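Local coordinates for protein alpha-L-rhamnosidase (Aspergillus terreus, PDB 6GSZ) that probably hydrolyses terminal non-reducing alpha-L-rhamnose residues from alpha-L-rhamnosides, as a calcium-containing glycosidase, at residues A[444-449]-A[475-480]; A[482-487]-A[770-775]; A[776-781]-A[801-806]. All blocks are in the same frame, centred on the assembly; numbering follows the deposited sequence.

Contact 1 (A[444-449]-A[475-480])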
# COMPACT_ATOMS: atom_id res chain seq x y z
N GLU A 444 -14.85 5.29 5.27
CA GLU A 444 -13.87 6.37 5.37
C GLU A 444 -12.71 5.94 6.29
O GLU A 444 -11.52 6.20 5.99
CB GLU A 444 -14.60 7.65 5.79
CG GLU A 444 -13.69 8.84 5.84
CD GLU A 444 -14.36 10.21 5.94
OE1 GLU A 444 -15.59 10.29 5.95
OE2 GLU A 444 -13.62 11.20 6.00
N ASN A 445 -13.04 5.26 7.38
CA ASN A 445 -12.03 4.81 8.34
C ASN A 445 -11.11 3.75 7.73
O ASN A 445 -9.89 3.76 7.99
CB ASN A 445 -12.64 4.26 9.62
CG ASN A 445 -13.33 5.32 10.46
OD1 ASN A 445 -13.37 6.51 10.09
ND2 ASN A 445 -13.92 4.87 11.56
N ILE A 446 -11.68 2.86 6.90
CA ILE A 446 -10.89 1.87 6.18
C ILE A 446 -9.93 2.54 5.20
O ILE A 446 -8.72 2.24 5.11
CB ILE A 446 -11.81 0.87 5.46
CG1 ILE A 446 -12.62 0.07 6.49
CG2 ILE A 446 -11.01 -0.05 4.54
CD1 ILE A 446 -13.74 -0.77 5.88
N LEU A 447 -10.46 3.51 4.49
CA LEU A 447 -9.66 4.32 3.56
C LEU A 447 -8.47 4.96 4.30
O LEU A 447 -7.31 4.91 3.80
CB LEU A 447 -10.58 5.39 2.96
CG LEU A 447 -9.93 6.51 2.16
CD1 LEU A 447 -9.26 6.01 0.91
CD2 LEU A 447 -10.94 7.61 1.86
N TRP A 448 -8.74 5.57 5.46
CA TRP A 448 -7.67 6.18 6.21
C TRP A 448 -6.67 5.15 6.77
O TRP A 448 -5.47 5.50 6.87
CB TRP A 448 -8.23 7.08 7.31
CG TRP A 448 -8.65 8.42 6.79
CD1 TRP A 448 -9.92 8.85 6.53
CD2 TRP A 448 -7.80 9.56 6.53
NE1 TRP A 448 -9.91 10.14 6.09
CE2 TRP A 448 -8.64 10.63 6.15
CE3 TRP A 448 -6.43 9.82 6.66
CZ2 TRP A 448 -8.15 11.89 5.79
CZ3 TRP A 448 -5.94 11.06 6.36
CH2 TRP A 448 -6.79 12.09 5.92
N SER A 449 -7.13 3.96 7.19
CA SER A 449 -6.20 2.93 7.62
C SER A 449 -5.31 2.45 6.45
O SER A 449 -4.12 2.10 6.63
CB SER A 449 -6.85 1.81 8.36
OG SER A 449 -7.19 2.21 9.67
N HIS A 475 -2.25 -10.27 3.24
CA HIS A 475 -3.02 -11.37 2.66
C HIS A 475 -4.51 -11.12 2.91
O HIS A 475 -5.34 -11.20 1.98
CB HIS A 475 -2.52 -12.71 3.20
CG HIS A 475 -3.14 -13.92 2.58
ND1 HIS A 475 -2.86 -15.19 3.07
CD2 HIS A 475 -4.06 -14.09 1.61
CE1 HIS A 475 -3.57 -16.10 2.39
NE2 HIS A 475 -4.30 -15.44 1.48
N ALA A 476 -4.88 -10.82 4.14
CA ALA A 476 -6.28 -10.59 4.50
C ALA A 476 -6.87 -9.35 3.82
O ALA A 476 -8.04 -9.37 3.40
CB ALA A 476 -6.42 -10.46 6.01
N PHE A 477 -6.08 -8.29 3.68
CA PHE A 477 -6.61 -6.97 3.29
C PHE A 477 -6.58 -6.72 1.77
O PHE A 477 -7.25 -5.79 1.32
CB PHE A 477 -5.85 -5.86 4.03
CG PHE A 477 -6.45 -4.49 3.85
CD1 PHE A 477 -7.71 -4.19 4.35
CD2 PHE A 477 -5.74 -3.49 3.19
CE1 PHE A 477 -8.28 -2.95 4.15
CE2 PHE A 477 -6.31 -2.24 2.99
CZ PHE A 477 -7.58 -1.98 3.48
N SER A 478 -5.77 -7.44 0.97
CA SER A 478 -5.50 -6.94 -0.40
C SER A 478 -6.77 -6.93 -1.29
O SER A 478 -6.85 -6.07 -2.17
CB SER A 478 -4.33 -7.66 -1.06
OG SER A 478 -4.74 -8.82 -1.74
N ARG A 479 -7.78 -7.81 -1.05
CA ARG A 479 -8.99 -7.75 -1.83
C ARG A 479 -9.67 -6.38 -1.68
O ARG A 479 -10.20 -5.81 -2.65
CB ARG A 479 -9.92 -8.89 -1.39
CG ARG A 479 -11.21 -9.06 -2.18
CD ARG A 479 -11.85 -10.34 -1.70
NE ARG A 479 -13.16 -10.58 -2.29
CZ ARG A 479 -13.81 -11.75 -2.11
NH1 ARG A 479 -13.25 -12.78 -1.48
NH2 ARG A 479 -15.03 -11.89 -2.62
N THR A 480 -9.68 -5.86 -0.46
CA THR A 480 -10.17 -4.54 -0.16
C THR A 480 -9.24 -3.45 -0.78
O THR A 480 -9.68 -2.51 -1.45
CB THR A 480 -10.34 -4.35 1.36
OG1 THR A 480 -11.22 -5.35 1.88
CG2 THR A 480 -10.86 -2.96 1.67

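Contact 2 (A[482-487]-A[770-775]). With CA (calcium ion), chain K.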
# COMPACT_ATOMS: atom_id res chain seq x y z
N ASN A 482 -7.03 -3.35 -3.17
CA ASN A 482 -6.87 -3.24 -4.58
C ASN A 482 -8.10 -2.62 -5.28
O ASN A 482 -8.02 -2.25 -6.46
CB ASN A 482 -6.68 -4.62 -5.22
CG ASN A 482 -5.45 -5.38 -4.78
OD1 ASN A 482 -4.58 -4.82 -4.06
ND2 ASN A 482 -5.25 -6.60 -5.30
N PHE A 483 -9.21 -2.49 -4.54
CA PHE A 483 -10.35 -1.76 -5.02
C PHE A 483 -10.20 -0.27 -4.71
O PHE A 483 -10.56 0.62 -5.53
CB PHE A 483 -11.61 -2.32 -4.35
CG PHE A 483 -12.92 -1.73 -4.82
CD1 PHE A 483 -13.43 -0.57 -4.28
CD2 PHE A 483 -13.68 -2.38 -5.79
CE1 PHE A 483 -14.66 -0.06 -4.68
CE2 PHE A 483 -14.93 -1.90 -6.16
CZ PHE A 483 -15.42 -0.73 -5.62
N ILE A 484 -9.69 0.05 -3.52
CA ILE A 484 -9.66 1.47 -3.09
C ILE A 484 -8.61 2.28 -3.86
O ILE A 484 -8.88 3.41 -4.24
CB ILE A 484 -9.48 1.58 -1.57
CG1 ILE A 484 -10.60 0.83 -0.83
CG2 ILE A 484 -9.38 3.03 -1.13
CD1 ILE A 484 -10.45 0.86 0.65
N TYR A 485 -7.43 1.67 -4.07
CA TYR A 485 -6.35 2.32 -4.80
C TYR A 485 -5.75 1.33 -5.80
O TYR A 485 -5.84 0.12 -5.61
CB TYR A 485 -5.22 2.75 -3.86
CG TYR A 485 -5.43 4.01 -3.05
CD1 TYR A 485 -5.12 5.26 -3.58
CD2 TYR A 485 -5.94 3.98 -1.76
CE1 TYR A 485 -5.29 6.43 -2.85
CE2 TYR A 485 -6.12 5.14 -1.02
CZ TYR A 485 -5.81 6.37 -1.57
OH TYR A 485 -5.98 7.54 -0.86
N ASP A 486 -5.11 1.86 -6.84
CA ASP A 486 -4.33 1.07 -7.78
C ASP A 486 -2.99 0.70 -7.12
O ASP A 486 -2.04 1.50 -7.08
CB ASP A 486 -4.16 1.80 -9.10
CG ASP A 486 -3.43 0.98 -10.16
OD1 ASP A 486 -2.71 0.02 -9.80
OD2 ASP A 486 -3.72 1.25 -11.36
N THR A 487 -2.99 -0.49 -6.52
CA THR A 487 -1.86 -1.01 -5.76
C THR A 487 -0.90 -1.86 -6.59
O THR A 487 0.03 -2.43 -6.02
CB THR A 487 -2.40 -1.94 -4.68
OG1 THR A 487 -3.19 -2.89 -5.37
CG2 THR A 487 -3.27 -1.21 -3.67
N TRP A 770 -16.64 -6.44 1.33
CA TRP A 770 -18.07 -6.79 1.37
C TRP A 770 -18.91 -5.55 1.05
O TRP A 770 -19.94 -5.62 0.36
CB TRP A 770 -18.46 -7.40 2.72
CG TRP A 770 -19.77 -8.13 2.70
CD1 TRP A 770 -19.94 -9.43 2.37
CD2 TRP A 770 -21.05 -7.61 3.10
NE1 TRP A 770 -21.26 -9.76 2.47
CE2 TRP A 770 -21.97 -8.66 2.88
CE3 TRP A 770 -21.53 -6.38 3.56
CZ2 TRP A 770 -23.33 -8.52 3.16
CZ3 TRP A 770 -22.87 -6.25 3.82
CH2 TRP A 770 -23.76 -7.31 3.63
N LEU A 771 -18.52 -4.39 1.57
CA LEU A 771 -19.19 -3.14 1.21
C LEU A 771 -19.14 -2.93 -0.31
O LEU A 771 -20.13 -2.61 -0.96
CB LEU A 771 -18.55 -1.95 1.92
CG LEU A 771 -18.42 -2.03 3.44
CD1 LEU A 771 -17.82 -0.75 4.01
CD2 LEU A 771 -19.65 -2.37 4.20
N HIS A 772 -17.98 -3.18 -0.90
CA HIS A 772 -17.78 -2.93 -2.32
C HIS A 772 -18.60 -3.93 -3.15
O HIS A 772 -19.20 -3.53 -4.19
CB HIS A 772 -16.30 -3.03 -2.72
CG HIS A 772 -15.37 -2.14 -1.96
ND1 HIS A 772 -14.07 -2.52 -1.72
CD2 HIS A 772 -15.54 -0.91 -1.40
CE1 HIS A 772 -13.48 -1.53 -1.05
NE2 HIS A 772 -14.36 -0.53 -0.84
N GLU A 773 -18.46 -5.22 -2.81
CA GLU A 773 -18.92 -6.29 -3.71
C GLU A 773 -20.39 -6.69 -3.48
O GLU A 773 -21.01 -7.20 -4.41
CB GLU A 773 -18.09 -7.56 -3.54
CG GLU A 773 -16.61 -7.36 -3.86
CD GLU A 773 -15.79 -8.64 -3.80
OE1 GLU A 773 -16.39 -9.75 -3.72
OE2 GLU A 773 -14.55 -8.53 -3.77
N VAL A 774 -20.91 -6.51 -2.28
CA VAL A 774 -22.24 -6.99 -1.96
C VAL A 774 -23.20 -5.81 -1.79
O VAL A 774 -24.23 -5.75 -2.46
CB VAL A 774 -22.22 -7.93 -0.74
CG1 VAL A 774 -23.62 -8.39 -0.43
CG2 VAL A 774 -21.34 -9.15 -1.00
N ILE A 775 -22.87 -4.84 -0.94
CA ILE A 775 -23.72 -3.61 -0.85
C ILE A 775 -23.64 -2.87 -2.19
O ILE A 775 -24.67 -2.49 -2.77
CB ILE A 775 -23.33 -2.69 0.31
CG1 ILE A 775 -23.34 -3.42 1.66
CG2 ILE A 775 -24.26 -1.47 0.32
CD1 ILE A 775 -23.00 -2.53 2.83
CA CA K . -3.62 0.74 -13.57
O HOH W 1 -2.17 -0.68 -12.60
O HOH W 2 -5.97 0.17 -13.01
O HOH W 3 -4.95 1.96 -15.18

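Contact 3 (A[776-781]-A[801-806])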
# COMPACT_ATOMS: atom_id res chain seq x y z
N GLY A 776 -22.42 -2.70 -2.71
CA GLY A 776 -22.20 -2.01 -3.98
C GLY A 776 -22.36 -2.91 -5.19
O GLY A 776 -22.45 -2.41 -6.31
N GLY A 777 -22.31 -4.22 -4.96
CA GLY A 777 -22.54 -5.18 -6.00
C GLY A 777 -21.38 -5.49 -6.93
O GLY A 777 -21.54 -6.35 -7.79
N LEU A 778 -20.23 -4.80 -6.83
CA LEU A 778 -19.23 -4.84 -7.89
C LEU A 778 -18.13 -5.85 -7.59
O LEU A 778 -17.44 -5.75 -6.56
CB LEU A 778 -18.62 -3.46 -8.02
CG LEU A 778 -19.50 -2.38 -8.64
CD1 LEU A 778 -18.86 -1.03 -8.46
CD2 LEU A 778 -19.71 -2.67 -10.10
N SER A 779 -17.86 -6.75 -8.53
CA SER A 779 -16.71 -7.67 -8.43
C SER A 779 -16.26 -8.01 -9.84
O SER A 779 -17.05 -7.96 -10.79
CB SER A 779 -17.02 -8.94 -7.64
OG SER A 779 -18.01 -9.71 -8.30
N PRO A 780 -15.00 -8.43 -10.02
CA PRO A 780 -14.52 -8.85 -11.33
C PRO A 780 -15.03 -10.25 -11.69
O PRO A 780 -14.90 -11.19 -10.92
CB PRO A 780 -13.00 -8.77 -11.19
CG PRO A 780 -12.75 -9.05 -9.72
CD PRO A 780 -13.93 -8.44 -8.99
N ALA A 781 -15.59 -10.36 -12.89
CA ALA A 781 -16.02 -11.66 -13.42
C ALA A 781 -14.92 -12.33 -14.24
O ALA A 781 -15.00 -13.51 -14.52
CB ALA A 781 -17.30 -11.55 -14.22
N ALA A 801 -27.26 3.22 -1.81
CA ALA A 801 -25.80 3.17 -1.74
C ALA A 801 -25.22 3.51 -3.10
O ALA A 801 -25.82 3.24 -4.15
CB ALA A 801 -25.33 1.83 -1.28
N SER A 802 -24.03 4.13 -3.07
CA SER A 802 -23.31 4.52 -4.26
C SER A 802 -21.87 4.00 -4.15
O SER A 802 -21.15 4.30 -3.19
CB SER A 802 -23.32 6.02 -4.47
OG SER A 802 -24.65 6.50 -4.59
N THR A 803 -21.44 3.29 -5.18
CA THR A 803 -20.13 2.68 -5.24
C THR A 803 -19.54 2.97 -6.62
O THR A 803 -20.21 2.77 -7.61
CB THR A 803 -20.24 1.16 -4.98
OG1 THR A 803 -21.03 0.93 -3.79
CG2 THR A 803 -18.87 0.51 -4.86
N LYS A 804 -18.25 3.33 -6.68
CA LYS A 804 -17.57 3.62 -7.91
C LYS A 804 -16.22 2.90 -7.90
O LYS A 804 -15.54 2.88 -6.86
CB LYS A 804 -17.31 5.14 -8.05
CG LYS A 804 -18.54 6.02 -7.99
CD LYS A 804 -18.24 7.48 -8.28
CE LYS A 804 -19.46 8.35 -8.07
NZ LYS A 804 -19.16 9.80 -8.20
N PHE A 805 -15.80 2.40 -9.05
CA PHE A 805 -14.52 1.74 -9.20
C PHE A 805 -13.93 2.06 -10.56
O PHE A 805 -14.52 1.72 -11.60
CB PHE A 805 -14.61 0.23 -8.99
CG PHE A 805 -13.29 -0.46 -9.17
CD1 PHE A 805 -12.22 -0.11 -8.36
CD2 PHE A 805 -13.10 -1.40 -10.15
CE1 PHE A 805 -10.99 -0.69 -8.55
CE2 PHE A 805 -11.86 -1.98 -10.34
CZ PHE A 805 -10.79 -1.59 -9.55
N LEU A 806 -12.73 2.67 -10.54
CA LEU A 806 -12.00 2.98 -11.75
C LEU A 806 -11.20 1.76 -12.20
O LEU A 806 -10.10 1.50 -11.76
CB LEU A 806 -11.11 4.19 -11.51
CG LEU A 806 -10.44 4.79 -12.74
CD1 LEU A 806 -11.47 5.31 -13.73
CD2 LEU A 806 -9.53 5.93 -12.28

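Contact 1 (A[444-449]-A[475-480])
Ile446 meets Phe477 and Thr480 through a single methyl, CG2, and those three side chains make up the contact. The evidence is in the distances: Ile446 CG2 lies 4.0 Å from Phe477 CE1 and 4.1 Å from Phe477 CZ, close to the ring plane, so the methyl abuts the edge of the phenyl group and does not sit over its face. On the next turn of the same helix, Thr480 CG2 reaches the same methyl at 4.1 Å. Ile446 holds CG2 trans to its own backbone N (CG1 at chi1 -64°), which extends this branch across the gap, while Phe477 is likewise swung trans (chi1 -172°). The two segments belong to helices 437-453 and 471-484 of the six-hairpin glycosidase domain, and their nearest CA pair, Ile446 and Thr480, is 9.0 Å apart. Polar groups are served elsewhere: Arg479 forms a salt bridge with Glu773, and Ser449 OG bonds to Asn760 and Thr738. Tyr762 stacks on Phe477. With only 94 Å² buried and carbon alone meeting carbon, the helices are joined here by a small, buried van der Waals patch without polar directionality.

Contact 2 (A[482-487]-A[770-775])
His772 carries this contact for its whole segment, its imidazole lying against the ring of Phe483 and beside Ile484. Before it in the chain, Trp770 shapes the helix: its carbonyl O accepts from Val774 N at 3.0 Å and from Ile775 N at 3.3 Å, the second bond marking a pi-type turn. Its indole is flanked by Val774 CB over one face and meets Phe715 and Tyr716 edge-to-face. The rings of His772 and Phe483 form an offset stack, with centroids 3.9 Å apart and planes at 14°. Phe483 CD1 stands over the centre of the imidazole, 3.3 Å from His772 ND1, whereas His772 CB lies almost on the normal of the Phe483 ring (8° off it) as a CH-pi contact. Phe805 stacks on the opposite face of Phe483, which is thereby sandwiched. Ile484 adds its CG1, 3.7 Å from His772 CE1, its chain crossing that of the histidine at about a right angle. NE2 of His772 is hydrogen-bonded to NE2 of His443 on helix 437-453. The stack joins the C-terminal end of helix 471-484 to the middle of helix 768-775 within the six-hairpin domain, which has the (alpha/alpha)6 barrel of this glycosidase family. At the end of the segment, Ile775 offers its carbonyl to Trp816. Past the other helix, Thr487 OG1 donates to Asn482 OD1 at 2.7 Å from well above the carbonyl plane. Asp486 splits its carboxylate: OD1 caps Ala488 N at the start of helix 488-503, and OD2 binds the calcium ion at 2.3 Å, in company with three waters and three further ligand atoms.

Contact 3 (A[776-781]-A[801-806])
Thr803 touches Gly776 and Leu778 with its two branches. Its OG1 lies 3.2 Å from Gly776 CA, a close approach that the missing side chain of the glycine permits, since that position faces the threonine. The other branch, Thr803 CG2, packs against Leu778 CD1 at 3.9 Å, and the same leucine methyl comes within 4.5 Å of Phe805 CB. A chi1 of -49° places OG1 trans to the carbonyl carbon of Thr803 and puts CG2 anti to the backbone N, so that the two branches reach different neighbours. Further out, strand 801-806 alternates: Ala801, Thr803 and Phe805 direct their CB atoms toward 776-781, Ser802 and Lys804 away from it. Gly777, with positive phi, turns the chain from helix 768-775 into strand 778-780, and Gly776 O is held by Thr814 OG1. Strand 778-780 pairs with 787-790, whereas 800-807 lies between 430-434 and 810-819, so the contact joins two sheets, one taking in strand 430-434 from much earlier in the chain, through Thr803, Leu778 and the Gly776 backbone. The junction therefore rests on apolar packing and one short hydroxyl-to-CA approach, without a hydrogen bond between the segments.

In the fold
Along the chain the three contacts follow in series, 444-449 with 475-480 first and 776-781 with 801-806 last. Contact 1 and contact 2, whose centres lie about 8 Å apart, both use helix 471-484, and Leu447 CD1 packs 3.6 Å from Ile484 CG2 between them. Contact 2 lies about 7 Å, centre to centre, from contact 3, and helix 768-775 runs directly into strand 778-780: His772 O is 3.1 Å from Leu778 N, a probable hydrogen bond. Contacts 1 and 3 do not touch; their centres are about 15 Å apart. The set thus leads from the interior of the helical six-hairpin domain to the beta sheets that pack against it, with contact 2 next to the point where helix 768-775 gives way to strand 778-780.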